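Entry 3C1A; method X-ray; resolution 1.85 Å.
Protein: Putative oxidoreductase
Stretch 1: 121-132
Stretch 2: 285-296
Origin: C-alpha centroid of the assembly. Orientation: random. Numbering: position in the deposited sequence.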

# COMPACT_ATOMS: atom_id res chain seq x y z
N VAL A 121 6.79 14.99 -12.78
CA VAL A 121 6.29 13.64 -13.15
C VAL A 121 5.35 13.08 -12.06
O VAL A 121 5.62 13.18 -10.87
CB VAL A 121 7.46 12.64 -13.48
CG1 VAL A 121 7.04 11.24 -13.46
CG2 VAL A 121 8.21 13.01 -14.80
N MSE A 122 4.24 12.49 -12.48
CA MSE A 122 3.28 11.93 -11.54
C MSE A 122 3.84 10.60 -10.95
O MSE A 122 4.24 9.72 -11.70
CB MSE A 122 1.95 11.71 -12.26
CG MSE A 122 0.89 11.38 -11.33
SE MSE A 122 -0.66 10.90 -12.40
CE MSE A 122 -0.36 9.07 -12.83
N VAL A 123 3.92 10.50 -9.61
CA VAL A 123 4.36 9.29 -8.91
C VAL A 123 3.33 8.94 -7.85
O VAL A 123 3.05 9.74 -6.96
CB VAL A 123 5.80 9.45 -8.28
CG1 VAL A 123 6.26 8.16 -7.48
CG2 VAL A 123 6.77 9.82 -9.39
N TRP A 124 2.72 7.76 -7.99
CA TRP A 124 1.79 7.25 -7.01
C TRP A 124 2.46 6.10 -6.32
O TRP A 124 3.24 5.37 -6.94
CB TRP A 124 0.51 6.75 -7.69
CG TRP A 124 -0.41 7.80 -8.24
CD1 TRP A 124 -0.14 9.10 -8.49
CD2 TRP A 124 -1.78 7.61 -8.63
NE1 TRP A 124 -1.24 9.75 -9.02
CE2 TRP A 124 -2.27 8.86 -9.09
CE3 TRP A 124 -2.64 6.52 -8.61
CZ2 TRP A 124 -3.58 9.03 -9.54
CZ3 TRP A 124 -3.94 6.71 -9.07
CH2 TRP A 124 -4.39 7.94 -9.52
N VAL A 125 2.17 5.92 -5.03
CA VAL A 125 2.59 4.73 -4.33
C VAL A 125 1.38 3.77 -4.14
O VAL A 125 0.29 4.20 -3.76
CB VAL A 125 3.25 5.04 -3.02
CG1 VAL A 125 3.62 3.74 -2.29
CG2 VAL A 125 4.48 5.95 -3.26
N GLU A 126 1.60 2.50 -4.42
CA GLU A 126 0.53 1.49 -4.36
C GLU A 126 0.29 0.98 -2.93
O GLU A 126 0.78 -0.08 -2.53
CB GLU A 126 0.82 0.30 -5.30
CG GLU A 126 -0.46 -0.38 -5.86
CD GLU A 126 -1.02 -1.51 -4.97
OE1 GLU A 126 -0.28 -2.49 -4.72
OE2 GLU A 126 -2.21 -1.42 -4.57
N HIS A 127 -0.46 1.77 -2.18
CA HIS A 127 -0.88 1.44 -0.81
C HIS A 127 -2.30 0.95 -1.00
O HIS A 127 -3.24 1.72 -1.15
CB HIS A 127 -0.90 2.64 0.10
CG HIS A 127 0.45 3.20 0.44
ND1 HIS A 127 0.80 4.50 0.15
CD2 HIS A 127 1.52 2.67 1.10
CE1 HIS A 127 2.02 4.73 0.58
NE2 HIS A 127 2.49 3.63 1.13
N THR A 128 -2.44 -0.35 -1.05
CA THR A 128 -3.66 -0.94 -1.58
C THR A 128 -4.93 -0.48 -0.83
O THR A 128 -6.00 -0.35 -1.43
CB THR A 128 -3.54 -2.44 -1.52
OG1 THR A 128 -2.27 -2.80 -2.10
CG2 THR A 128 -4.67 -3.10 -2.30
N GLN A 129 -4.83 -0.25 0.47
CA GLN A 129 -6.03 0.08 1.25
C GLN A 129 -6.60 1.41 0.80
O GLN A 129 -7.80 1.63 0.89
CB GLN A 129 -5.75 0.18 2.75
CG GLN A 129 -7.08 0.22 3.56
CD GLN A 129 -7.71 -1.12 3.60
OE1 GLN A 129 -8.63 -1.42 2.83
NE2 GLN A 129 -7.19 -1.99 4.46
N LEU A 130 -5.75 2.30 0.35
CA LEU A 130 -6.20 3.61 -0.03
C LEU A 130 -6.97 3.61 -1.36
O LEU A 130 -7.48 4.63 -1.75
CB LEU A 130 -5.02 4.57 -0.10
CG LEU A 130 -4.22 4.69 1.18
CD1 LEU A 130 -3.18 5.75 0.98
CD2 LEU A 130 -5.11 5.05 2.36
N PHE A 131 -7.02 2.45 -2.04
CA PHE A 131 -7.79 2.24 -3.26
C PHE A 131 -8.91 1.23 -3.02
O PHE A 131 -9.49 0.71 -3.97
CB PHE A 131 -6.85 1.69 -4.36
CG PHE A 131 -5.77 2.65 -4.77
CD1 PHE A 131 -6.04 3.68 -5.66
CD2 PHE A 131 -4.50 2.54 -4.24
CE1 PHE A 131 -5.04 4.56 -6.05
CE2 PHE A 131 -3.49 3.42 -4.65
CZ PHE A 131 -3.78 4.44 -5.53
N ASN A 132 -9.19 0.90 -1.76
CA ASN A 132 -10.22 -0.07 -1.42
C ASN A 132 -11.55 0.64 -1.26
O ASN A 132 -11.65 1.57 -0.46
CB ASN A 132 -9.80 -0.76 -0.11
CG ASN A 132 -10.77 -1.85 0.31
OD1 ASN A 132 -11.85 -2.01 -0.26
ND2 ASN A 132 -10.40 -2.58 1.35
N ARG A 285 -6.63 0.97 -12.48
CA ARG A 285 -7.60 1.72 -13.31
C ARG A 285 -7.46 3.23 -13.13
O ARG A 285 -7.31 3.96 -14.10
CB ARG A 285 -9.03 1.28 -13.00
CG ARG A 285 -10.08 1.92 -13.91
CD ARG A 285 -11.50 1.53 -13.55
NE ARG A 285 -11.78 1.75 -12.15
CZ ARG A 285 -12.16 2.90 -11.62
NH1 ARG A 285 -12.33 3.96 -12.40
NH2 ARG A 285 -12.37 2.98 -10.32
N LEU A 286 -7.51 3.69 -11.89
CA LEU A 286 -7.32 5.10 -11.59
C LEU A 286 -5.97 5.64 -12.05
O LEU A 286 -5.90 6.71 -12.67
CB LEU A 286 -7.48 5.36 -10.10
CG LEU A 286 -8.92 5.20 -9.61
CD1 LEU A 286 -8.91 5.39 -8.06
CD2 LEU A 286 -9.88 6.15 -10.34
N PHE A 287 -4.90 4.91 -11.76
CA PHE A 287 -3.55 5.34 -12.14
C PHE A 287 -3.50 5.49 -13.65
O PHE A 287 -3.15 6.54 -14.13
CB PHE A 287 -2.48 4.35 -11.66
CG PHE A 287 -1.13 4.61 -12.21
CD1 PHE A 287 -0.34 5.66 -11.71
CD2 PHE A 287 -0.60 3.81 -13.22
CE1 PHE A 287 0.93 5.92 -12.25
CE2 PHE A 287 0.71 4.06 -13.74
CZ PHE A 287 1.45 5.10 -13.29
N ALA A 288 -3.91 4.47 -14.39
CA ALA A 288 -3.83 4.55 -15.87
C ALA A 288 -4.65 5.74 -16.35
O ALA A 288 -4.24 6.47 -17.27
CB ALA A 288 -4.27 3.26 -16.53
N GLY A 289 -5.77 5.99 -15.66
CA GLY A 289 -6.64 7.12 -15.98
C GLY A 289 -6.10 8.51 -15.71
O GLY A 289 -6.58 9.48 -16.29
N ALA A 290 -5.10 8.60 -14.85
CA ALA A 290 -4.51 9.87 -14.52
C ALA A 290 -3.25 10.17 -15.35
O ALA A 290 -2.73 11.29 -15.31
CB ALA A 290 -4.27 9.92 -13.05
N VAL A 291 -2.76 9.21 -16.14
CA VAL A 291 -1.44 9.34 -16.73
C VAL A 291 -1.42 10.58 -17.66
O VAL A 291 -0.50 11.39 -17.59
CB VAL A 291 -0.99 8.02 -17.48
CG1 VAL A 291 0.15 8.28 -18.47
CG2 VAL A 291 -0.57 6.92 -16.46
N ARG A 292 -2.43 10.70 -18.50
CA ARG A 292 -2.53 11.76 -19.49
C ARG A 292 -3.17 13.03 -18.95
O ARG A 292 -3.22 14.04 -19.65
CB ARG A 292 -3.32 11.28 -20.70
CG ARG A 292 -2.73 10.05 -21.36
CD ARG A 292 -3.57 9.58 -22.48
NE ARG A 292 -2.92 8.47 -23.15
CZ ARG A 292 -3.50 7.61 -23.96
NH1 ARG A 292 -4.78 7.70 -24.26
NH2 ARG A 292 -2.77 6.65 -24.50
N GLN A 293 -3.66 12.99 -17.72
CA GLN A 293 -4.22 14.16 -17.05
C GLN A 293 -3.85 14.05 -15.58
O GLN A 293 -4.68 13.66 -14.75
CB GLN A 293 -5.72 14.22 -17.23
CG GLN A 293 -6.30 15.51 -16.67
CD GLN A 293 -7.77 15.72 -17.05
OE1 GLN A 293 -8.64 15.70 -16.18
NE2 GLN A 293 -8.03 15.92 -18.33
N PRO A 294 -2.58 14.34 -15.26
CA PRO A 294 -2.09 13.98 -13.96
C PRO A 294 -2.78 14.67 -12.80
O PRO A 294 -3.28 15.78 -12.95
CB PRO A 294 -0.61 14.39 -14.01
CG PRO A 294 -0.28 14.54 -15.47
CD PRO A 294 -1.54 15.00 -16.08
N GLU A 295 -2.79 13.97 -11.66
CA GLU A 295 -3.27 14.47 -10.38
C GLU A 295 -2.57 13.73 -9.24
O GLU A 295 -1.92 12.69 -9.44
CB GLU A 295 -4.77 14.28 -10.26
CG GLU A 295 -5.20 12.87 -10.34
CD GLU A 295 -6.69 12.74 -10.20
OE1 GLU A 295 -7.18 12.83 -9.05
OE2 GLU A 295 -7.36 12.55 -11.23
N PRO A 296 -2.66 14.28 -8.02
CA PRO A 296 -1.95 13.61 -6.94
C PRO A 296 -2.58 12.26 -6.59
O PRO A 296 -1.84 11.34 -6.29
CB PRO A 296 -2.03 14.61 -5.78
CG PRO A 296 -2.46 15.90 -6.40
CD PRO A 296 -3.32 15.51 -7.57
O HOH W 1 1.54 12.02 -6.38

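Stretch 2 enters as a helix running nearly antiparallel to strand 123-126, and two alternate residues of stretch 1, Met122 and Trp124, point their CA-to-CB bonds toward it and carry most of the contact. Between them Val123 points away, the usual alternation of a strand.

Arg285 stays exposed and takes no part. Leu286, one residue on, points toward stretch 1 and serves two aromatics: its CB lies 3.9 Å from Trp124 CZ3, and its CD1 meets the edge of the Phe131 ring, 4.1 Å from Phe131 CD1. One aliphatic chain serves both: CB lies against the indole and CD1 meets the Phe131 ring. The CA-to-CB bond of Phe287 points sideways to stretch 1, yet its t rotamer sets the ring edge toward the face of Trp124, with the five-membered ring centroid 5.7 Å from that of Phe287 and the planes at 68°. Phe287 CE1 also packs 3.5 Å from Met122 CE. Ala288 points away, and at Gly289 even a CB would find nothing of stretch 1 within 5.5 Å; neither adds to the contact.

Ala290 points back in, one turn after Leu286. Its small methyl fits closely against both main partners, with Ala290 CB 3.7 Å from Trp124 CZ2 and 3.8 Å from Met122 SE. Val291 points away, but its CG2 still comes within 4.2 Å of Met122 CE. The selenomethionine, long and unbranched, reaches several neighbours from one backbone position.

Arg292 and Gln293 turn outward, exposed. Pro294 then covers the selenium, its CB 3.8 Å from Met122 SE. Glu295 contributes chiefly through its backbone: Trp124 NE1 donates to Glu295 O at 3.0 Å and 160°, satisfying the one polar atom of a buried indole. Pro296 O, 3.2 Å from Trp124 NE1, has too poor an angle to share that bond; instead water 1 donates to Val123 O at 2.8 Å and, weakly, to Pro296 O at 3.4 Å.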